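Local coordinates for histidine kinase (Paraburkholderia phymatum, PDB 6NB0), which probably autophosphorylates a histidine with ATP, as a sensor kinase that feeds a phosphorelay, at residues Val257-Glu266 / Thr277-Ala285; Leu138-Val146 / Arg173-Val184. All coordinates share one frame; numbering follows the deposited sequence.

Contact 1. Residues Val257-Glu266 / Thr277-Ala285; sequences VAEAHDGAFE and TLKFRASLA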
# COMPACT_ATOMS: atom_id res chain seq x y z
N VAL A 257 -0.39 5.61 -12.79
CA VAL A 257 -0.43 7.07 -12.70
C VAL A 257 -0.32 7.67 -14.10
O VAL A 257 -1.00 8.64 -14.43
CB VAL A 257 0.69 7.56 -11.76
CG1 VAL A 257 0.87 9.09 -11.85
CG2 VAL A 257 0.39 7.14 -10.31
N ALA A 258 0.53 7.08 -14.95
CA ALA A 258 0.62 7.54 -16.34
C ALA A 258 -0.73 7.44 -17.03
O ALA A 258 -1.20 8.41 -17.65
CB ALA A 258 1.68 6.73 -17.09
N GLU A 259 -1.39 6.28 -16.93
CA GLU A 259 -2.64 6.11 -17.65
C GLU A 259 -3.75 6.96 -17.05
O GLU A 259 -4.63 7.41 -17.78
CB GLU A 259 -3.03 4.63 -17.69
CG GLU A 259 -2.02 3.83 -18.52
CD GLU A 259 -2.31 2.35 -18.58
OE1 GLU A 259 -3.27 1.89 -17.91
OE2 GLU A 259 -1.56 1.65 -19.30
N ALA A 260 -3.68 7.23 -15.74
CA ALA A 260 -4.66 8.11 -15.11
C ALA A 260 -4.52 9.55 -15.60
O ALA A 260 -5.51 10.30 -15.60
CB ALA A 260 -4.51 8.04 -13.59
N HIS A 261 -3.31 9.94 -16.01
CA HIS A 261 -3.09 11.24 -16.64
C HIS A 261 -3.18 11.17 -18.17
O HIS A 261 -2.53 11.97 -18.85
CB HIS A 261 -1.72 11.81 -16.22
CG HIS A 261 -1.68 12.32 -14.81
ND1 HIS A 261 -1.42 11.49 -13.73
CD2 HIS A 261 -1.84 13.56 -14.30
CE1 HIS A 261 -1.45 12.21 -12.62
NE2 HIS A 261 -1.69 13.47 -12.94
N ASP A 262 -3.98 10.25 -18.71
CA ASP A 262 -4.16 10.11 -20.17
C ASP A 262 -2.81 9.96 -20.87
O ASP A 262 -2.57 10.54 -21.94
CB ASP A 262 -4.94 11.29 -20.74
CG ASP A 262 -6.34 11.40 -20.15
OD1 ASP A 262 -6.86 10.37 -19.67
OD2 ASP A 262 -6.91 12.51 -20.18
N GLY A 263 -1.92 9.19 -20.26
CA GLY A 263 -0.56 9.00 -20.74
C GLY A 263 -0.26 7.53 -20.94
O GLY A 263 -1.15 6.71 -21.19
N ALA A 264 1.02 7.19 -20.78
CA ALA A 264 1.44 5.83 -21.09
C ALA A 264 2.75 5.55 -20.38
O ALA A 264 3.50 6.48 -20.05
CB ALA A 264 1.61 5.62 -22.61
N PHE A 265 3.03 4.27 -20.18
CA PHE A 265 4.28 3.87 -19.54
C PHE A 265 4.87 2.69 -20.30
O PHE A 265 4.14 1.79 -20.70
CB PHE A 265 4.05 3.49 -18.08
CG PHE A 265 5.26 2.90 -17.42
CD1 PHE A 265 6.34 3.69 -17.15
CD2 PHE A 265 5.32 1.54 -17.13
CE1 PHE A 265 7.49 3.15 -16.55
CE2 PHE A 265 6.46 0.99 -16.54
CZ PHE A 265 7.54 1.79 -16.25
N GLU A 266 6.18 2.71 -20.55
CA GLU A 266 6.84 1.64 -21.28
C GLU A 266 8.07 1.21 -20.50
O GLU A 266 8.94 2.04 -20.20
CB GLU A 266 7.23 2.07 -22.70
CG GLU A 266 6.06 2.52 -23.55
CD GLU A 266 6.43 2.73 -25.00
OE1 GLU A 266 7.45 3.38 -25.27
OE2 GLU A 266 5.69 2.22 -25.87
N THR A 277 15.72 1.51 -20.62
CA THR A 277 14.91 2.69 -20.45
C THR A 277 13.59 2.34 -19.80
O THR A 277 13.03 1.26 -20.03
CB THR A 277 14.61 3.38 -21.79
OG1 THR A 277 13.81 2.51 -22.61
CG2 THR A 277 15.89 3.74 -22.53
N LEU A 278 13.09 3.27 -19.00
CA LEU A 278 11.69 3.35 -18.59
C LEU A 278 11.16 4.67 -19.13
O LEU A 278 11.79 5.72 -18.92
CB LEU A 278 11.55 3.33 -17.06
CG LEU A 278 12.21 2.17 -16.29
CD1 LEU A 278 12.02 2.33 -14.77
CD2 LEU A 278 11.65 0.80 -16.77
N LYS A 279 10.03 4.63 -19.82
CA LYS A 279 9.50 5.83 -20.47
C LYS A 279 8.12 6.11 -19.88
O LYS A 279 7.24 5.25 -19.93
CB LYS A 279 9.41 5.68 -21.98
CG LYS A 279 10.79 5.59 -22.68
CD LYS A 279 10.61 5.40 -24.18
CE LYS A 279 11.94 5.09 -24.84
NZ LYS A 279 11.82 5.11 -26.33
N PHE A 280 7.96 7.31 -19.34
CA PHE A 280 6.73 7.78 -18.71
C PHE A 280 6.19 8.97 -19.51
O PHE A 280 6.94 9.88 -19.87
CB PHE A 280 7.03 8.14 -17.25
CG PHE A 280 5.85 8.69 -16.47
CD1 PHE A 280 5.55 10.04 -16.49
CD2 PHE A 280 5.07 7.84 -15.69
CE1 PHE A 280 4.47 10.55 -15.75
CE2 PHE A 280 3.97 8.35 -14.95
CZ PHE A 280 3.69 9.69 -14.98
N ARG A 281 4.89 8.95 -19.84
CA ARG A 281 4.26 10.11 -20.47
C ARG A 281 2.96 10.43 -19.75
O ARG A 281 2.22 9.53 -19.36
CB ARG A 281 3.89 9.89 -21.95
CG ARG A 281 4.97 9.48 -22.93
CD ARG A 281 4.34 9.49 -24.35
NE ARG A 281 3.15 8.64 -24.49
CZ ARG A 281 1.89 9.08 -24.54
NH1 ARG A 281 1.62 10.37 -24.46
NH2 ARG A 281 0.88 8.22 -24.68
N ALA A 282 2.65 11.72 -19.65
CA ALA A 282 1.42 12.18 -19.02
C ALA A 282 0.93 13.40 -19.77
O ALA A 282 1.74 14.21 -20.20
CB ALA A 282 1.65 12.50 -17.52
N SER A 283 -0.39 13.52 -19.93
CA SER A 283 -0.95 14.67 -20.60
C SER A 283 -0.79 15.90 -19.72
O SER A 283 -0.92 15.83 -18.50
CB SER A 283 -2.43 14.44 -20.94
OG SER A 283 -3.00 15.61 -21.46
N LEU A 284 -0.51 17.04 -20.34
CA LEU A 284 -0.27 18.25 -19.56
C LEU A 284 -1.56 18.79 -18.95
O LEU A 284 -1.67 18.92 -17.72
CB LEU A 284 0.43 19.29 -20.43
CG LEU A 284 1.92 18.91 -20.51
CD1 LEU A 284 2.71 19.92 -21.32
CD2 LEU A 284 2.48 18.80 -19.10
N ALA A 285 -2.54 19.12 -19.77
CA ALA A 285 -3.77 19.75 -19.28
C ALA A 285 -4.93 18.76 -19.44
O ALA A 285 -5.71 18.84 -20.39
CB ALA A 285 -4.05 21.07 -20.00
O HOH W 1 0.03 11.82 -22.96
O HOH W 2 11.14 2.17 -22.43

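Contact 2. Residues Leu138-Val146 / Arg173-Val184; sequences LLDETIGDV and RERLAAALWLLV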
# COMPACT_ATOMS: atom_id res chain seq x y z
N LEU A 138 9.64 19.62 -8.91
CA LEU A 138 9.28 18.21 -8.74
C LEU A 138 10.41 17.27 -9.18
O LEU A 138 10.70 16.27 -8.51
CB LEU A 138 7.99 17.90 -9.51
CG LEU A 138 7.61 16.42 -9.44
CD1 LEU A 138 7.44 15.96 -7.99
CD2 LEU A 138 6.35 16.13 -10.26
N LEU A 139 11.04 17.57 -10.32
CA LEU A 139 12.18 16.79 -10.77
C LEU A 139 13.32 16.83 -9.75
O LEU A 139 13.94 15.79 -9.48
CB LEU A 139 12.65 17.31 -12.13
CG LEU A 139 11.61 17.16 -13.25
CD1 LEU A 139 12.02 17.95 -14.50
CD2 LEU A 139 11.38 15.68 -13.62
N ASP A 140 13.64 18.01 -9.23
CA ASP A 140 14.74 18.11 -8.27
C ASP A 140 14.43 17.36 -6.98
O ASP A 140 15.30 16.70 -6.40
CB ASP A 140 15.05 19.57 -7.95
CG ASP A 140 15.69 20.32 -9.12
OD1 ASP A 140 16.41 19.72 -9.93
OD2 ASP A 140 15.48 21.54 -9.21
N GLU A 141 13.18 17.45 -6.52
CA GLU A 141 12.77 16.69 -5.34
C GLU A 141 12.91 15.19 -5.56
O GLU A 141 13.32 14.47 -4.64
CB GLU A 141 11.33 17.03 -4.96
CG GLU A 141 10.80 16.25 -3.77
CD GLU A 141 9.48 16.81 -3.25
OE1 GLU A 141 8.66 17.29 -4.07
OE2 GLU A 141 9.28 16.78 -2.00
N THR A 142 12.54 14.70 -6.75
CA THR A 142 12.69 13.30 -7.08
C THR A 142 14.15 12.87 -6.95
O THR A 142 14.47 11.85 -6.32
CB THR A 142 12.20 13.03 -8.52
OG1 THR A 142 10.82 13.43 -8.67
CG2 THR A 142 12.33 11.55 -8.89
N ILE A 143 15.05 13.64 -7.55
CA ILE A 143 16.47 13.28 -7.52
C ILE A 143 16.95 13.27 -6.07
O ILE A 143 17.64 12.34 -5.64
CB ILE A 143 17.29 14.26 -8.37
CG1 ILE A 143 16.89 14.16 -9.85
CG2 ILE A 143 18.80 14.03 -8.17
CD1 ILE A 143 17.20 12.80 -10.48
N GLY A 144 16.59 14.31 -5.32
CA GLY A 144 17.00 14.40 -3.93
C GLY A 144 16.49 13.24 -3.09
O GLY A 144 17.25 12.66 -2.31
N ASP A 145 15.21 12.88 -3.25
CA ASP A 145 14.63 11.79 -2.47
C ASP A 145 15.28 10.44 -2.78
O ASP A 145 15.52 9.64 -1.87
CB ASP A 145 13.12 11.70 -2.71
CG ASP A 145 12.33 12.83 -2.01
OD1 ASP A 145 12.89 13.57 -1.16
OD2 ASP A 145 11.10 12.91 -2.25
N VAL A 146 15.53 10.14 -4.06
CA VAL A 146 16.12 8.85 -4.40
C VAL A 146 17.60 8.81 -4.01
O VAL A 146 18.12 7.76 -3.60
CB VAL A 146 15.90 8.54 -5.89
CG1 VAL A 146 16.55 7.20 -6.28
CG2 VAL A 146 14.38 8.50 -6.21
N ARG A 173 0.03 16.28 -8.33
CA ARG A 173 1.47 16.38 -8.08
C ARG A 173 1.96 15.22 -7.22
O ARG A 173 3.02 14.65 -7.49
CB ARG A 173 1.84 17.70 -7.40
CG ARG A 173 3.36 17.87 -7.27
CD ARG A 173 3.73 19.12 -6.44
NE ARG A 173 5.17 19.40 -6.53
CZ ARG A 173 6.10 18.81 -5.78
NH1 ARG A 173 5.76 17.88 -4.89
NH2 ARG A 173 7.37 19.13 -5.94
N GLU A 174 1.19 14.85 -6.20
CA GLU A 174 1.66 13.80 -5.30
C GLU A 174 1.77 12.46 -6.03
O GLU A 174 2.75 11.73 -5.83
CB GLU A 174 0.75 13.69 -4.08
CG GLU A 174 1.30 12.82 -2.94
CD GLU A 174 1.37 11.31 -3.27
OE1 GLU A 174 0.38 10.75 -3.77
OE2 GLU A 174 2.43 10.70 -3.02
N ARG A 175 0.79 12.11 -6.87
CA ARG A 175 0.89 10.84 -7.61
C ARG A 175 2.02 10.88 -8.64
O ARG A 175 2.72 9.88 -8.84
CB ARG A 175 -0.44 10.52 -8.31
CG ARG A 175 -1.59 10.27 -7.36
CD ARG A 175 -1.37 9.09 -6.44
NE ARG A 175 -2.64 8.69 -5.84
CZ ARG A 175 -2.77 7.85 -4.80
NH1 ARG A 175 -3.99 7.56 -4.35
NH2 ARG A 175 -1.70 7.33 -4.21
N LEU A 176 2.17 12.00 -9.35
CA LEU A 176 3.31 12.12 -10.26
C LEU A 176 4.62 12.03 -9.51
O LEU A 176 5.60 11.47 -10.03
CB LEU A 176 3.22 13.44 -11.04
CG LEU A 176 2.00 13.47 -11.97
CD1 LEU A 176 1.61 14.93 -12.34
CD2 LEU A 176 2.27 12.64 -13.24
N ALA A 177 4.67 12.61 -8.31
CA ALA A 177 5.89 12.52 -7.52
C ALA A 177 6.19 11.07 -7.18
O ALA A 177 7.34 10.65 -7.25
CB ALA A 177 5.79 13.34 -6.24
N ALA A 178 5.17 10.31 -6.78
CA ALA A 178 5.40 8.90 -6.49
C ALA A 178 5.87 8.15 -7.74
O ALA A 178 6.78 7.31 -7.67
CB ALA A 178 4.09 8.30 -5.94
N ALA A 179 5.27 8.46 -8.89
CA ALA A 179 5.63 7.78 -10.13
C ALA A 179 7.07 8.05 -10.53
O ALA A 179 7.80 7.13 -10.92
CB ALA A 179 4.66 8.19 -11.25
N LEU A 180 7.51 9.31 -10.43
CA LEU A 180 8.89 9.62 -10.80
C LEU A 180 9.87 9.03 -9.80
O LEU A 180 10.93 8.53 -10.19
CB LEU A 180 9.08 11.13 -10.92
CG LEU A 180 8.21 11.79 -11.99
CD1 LEU A 180 8.39 13.29 -11.91
CD2 LEU A 180 8.57 11.31 -13.38
N TRP A 181 9.53 9.09 -8.52
CA TRP A 181 10.36 8.42 -7.51
C TRP A 181 10.60 6.96 -7.87
O TRP A 181 11.73 6.46 -7.81
CB TRP A 181 9.66 8.55 -6.15
CG TRP A 181 10.41 7.90 -4.99
CD1 TRP A 181 11.29 8.50 -4.13
CD2 TRP A 181 10.30 6.53 -4.57
NE1 TRP A 181 11.75 7.57 -3.19
CE2 TRP A 181 11.15 6.36 -3.45
CE3 TRP A 181 9.56 5.43 -5.03
CZ2 TRP A 181 11.28 5.13 -2.79
CZ3 TRP A 181 9.69 4.21 -4.37
CH2 TRP A 181 10.55 4.07 -3.28
N LEU A 182 9.53 6.24 -8.25
CA LEU A 182 9.66 4.81 -8.52
C LEU A 182 10.41 4.57 -9.82
O LEU A 182 11.22 3.64 -9.91
CB LEU A 182 8.27 4.17 -8.57
CG LEU A 182 8.20 2.65 -8.86
CD1 LEU A 182 9.01 1.86 -7.81
CD2 LEU A 182 6.74 2.17 -8.85
N LEU A 183 10.15 5.41 -10.83
CA LEU A 183 10.88 5.34 -12.09
C LEU A 183 12.39 5.36 -11.85
O LEU A 183 13.13 4.54 -12.40
CB LEU A 183 10.44 6.51 -12.98
CG LEU A 183 10.49 6.41 -14.49
CD1 LEU A 183 9.39 5.45 -14.96
CD2 LEU A 183 10.33 7.80 -15.12
N VAL A 184 12.85 6.31 -11.02
CA VAL A 184 14.29 6.40 -10.73
C VAL A 184 14.74 5.30 -9.76
O VAL A 184 15.80 4.69 -9.94
CB VAL A 184 14.65 7.80 -10.18
CG1 VAL A 184 16.17 7.91 -9.95
CG2 VAL A 184 14.16 8.92 -11.16
O HOH W 3 9.30 12.34 -6.60
O HOH W 4 13.61 7.80 -1.11

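Contact 1. Residues Val257-Glu266 / Thr277-Ala285
Phe280 and Ala258 meet at the tight side of this contact, where the helix ending at Ala260 is folded back over the hairpin. The methyl CB of Ala258 sits 3.5 Å from CE2 of Phe280, and Val257 CG1 lies at the edge of the same ring, near its plane. With CG anti to the backbone N (chi1 178°), the Phe280 ring is carried beneath the helix. Phe265, across from it in a non-hydrogen-bonded antiparallel pair, projects from the same face and runs alongside Leu278, its CE1 4.1 Å from Leu278 CB.

A Schellman motif closes the helix, with Asp262 as the C-prime residue at positive phi, and the chain turns straight into the edge strand. Ser283 N donates to His261 O at 2.9 Å, just ahead of the ladder formed by the hydrogen-bonded pairs Ala264-Arg281 and Glu266-Lys279. Gly263 CA makes a CA-H...O contact with Arg281 O, 3.1 Å away, and lies 4.1 Å from Ala282 CA, so the two chains run very close here. The His261 ring is fixed by ND1, whose bond to Val257 O lies in the ring plane, while NE2 is held by the backbone N of Asp172.

The other face is loose and wet. Arg281, bent at chi3 (-56°), lays its guanidinium over Ala264, with NH2 3.4 Å from Ala264 CB, and a water links its NH1, weakly, to Asp262 O. Glu266 and Lys279 slant across each other, but OE1 and NZ stay 4.8 Å apart. A second water joins Glu266 O and Thr277 OG1.

Strand 264-267 is one of the two outer strands of the mixed sheet within this chain; strand 276-283 pairs on its far side with strand 207-214, and helix 173-189 packs against Phe265, Leu278 and Phe280.

Contact 2. Residues Leu138-Val146 / Arg173-Val184
Leu138 supplies the main apolar contact, a knob set into the hole between Arg173, Leu176, Ala177 and Leu180 of the facing helix. Pointed away from its own backbone N (chi1 177°), the side chain enters the groove, CD1 3.6 Å from Ala177 CB and CD2 3.9 Å from Leu180 CD1. One turn on, Thr142 turns its methyl CG2 against the backbone of Leu180, and two valines finish the row, Val146 CG1 lying 3.8 Å from Val184 CG1. Val146 CG2 also touches Trp181 CD1, and Asp145 CB meets that indole at its edge, in plane.

The two helices cross at -47° with their axes 9.2 Å apart. They lie side by side on one face of the mixed sheet, in an alpha/beta sandwich consistent with the ATP-binding (HATPase-type) domain of histidine kinases; Val146 and Val184 both reach down to Leu158 of strand 157-161.

A salt bridge joins the helices near the start of helix 173-189, where Arg173 NH1 and NH2 converge end-on upon a single oxygen, Glu141 OE1, with NH2 at 2.9 Å; the oxygen lies in the guanidinium plane, but the carboxylate is twisted 48° from it. Leu138 CD1 rests over one guanidinium face. Arg45 of helix 44-68 pairs with the other oxygen, Glu141 OE2, and also with Asp145.

Two waters and one hydroxyl complete the polar links. Thr142 OG1 donates to Leu138 O and accepts from a water whose oxygen is 2.7 Å from Ala177 O, to which it also donates. A second water bridges Trp181 NE1 to Asp145 O.

How the contacts relate
The two contacts lie about 14 Å apart, centre to centre, and come in series along the chain: contact 2 closes at Val184 before contact 1 opens at Val257. Helix 173-189 joins them. One flank packs on helix 135-154 in contact 2, while Leu183 meets the hairpin of contact 1, its CD1 3.4 Å from Phe265 CE1. Leu176 does the same nearer the helix start, touching His261 and Phe280. Contact 1 thus forms the strand 264-267 side of the mixed sheet, and contact 2 pairs two of the helices that lie on that sheet, so helix 173-189 connects the hairpin to helix 135-154 within one alpha/beta unit of the kinase.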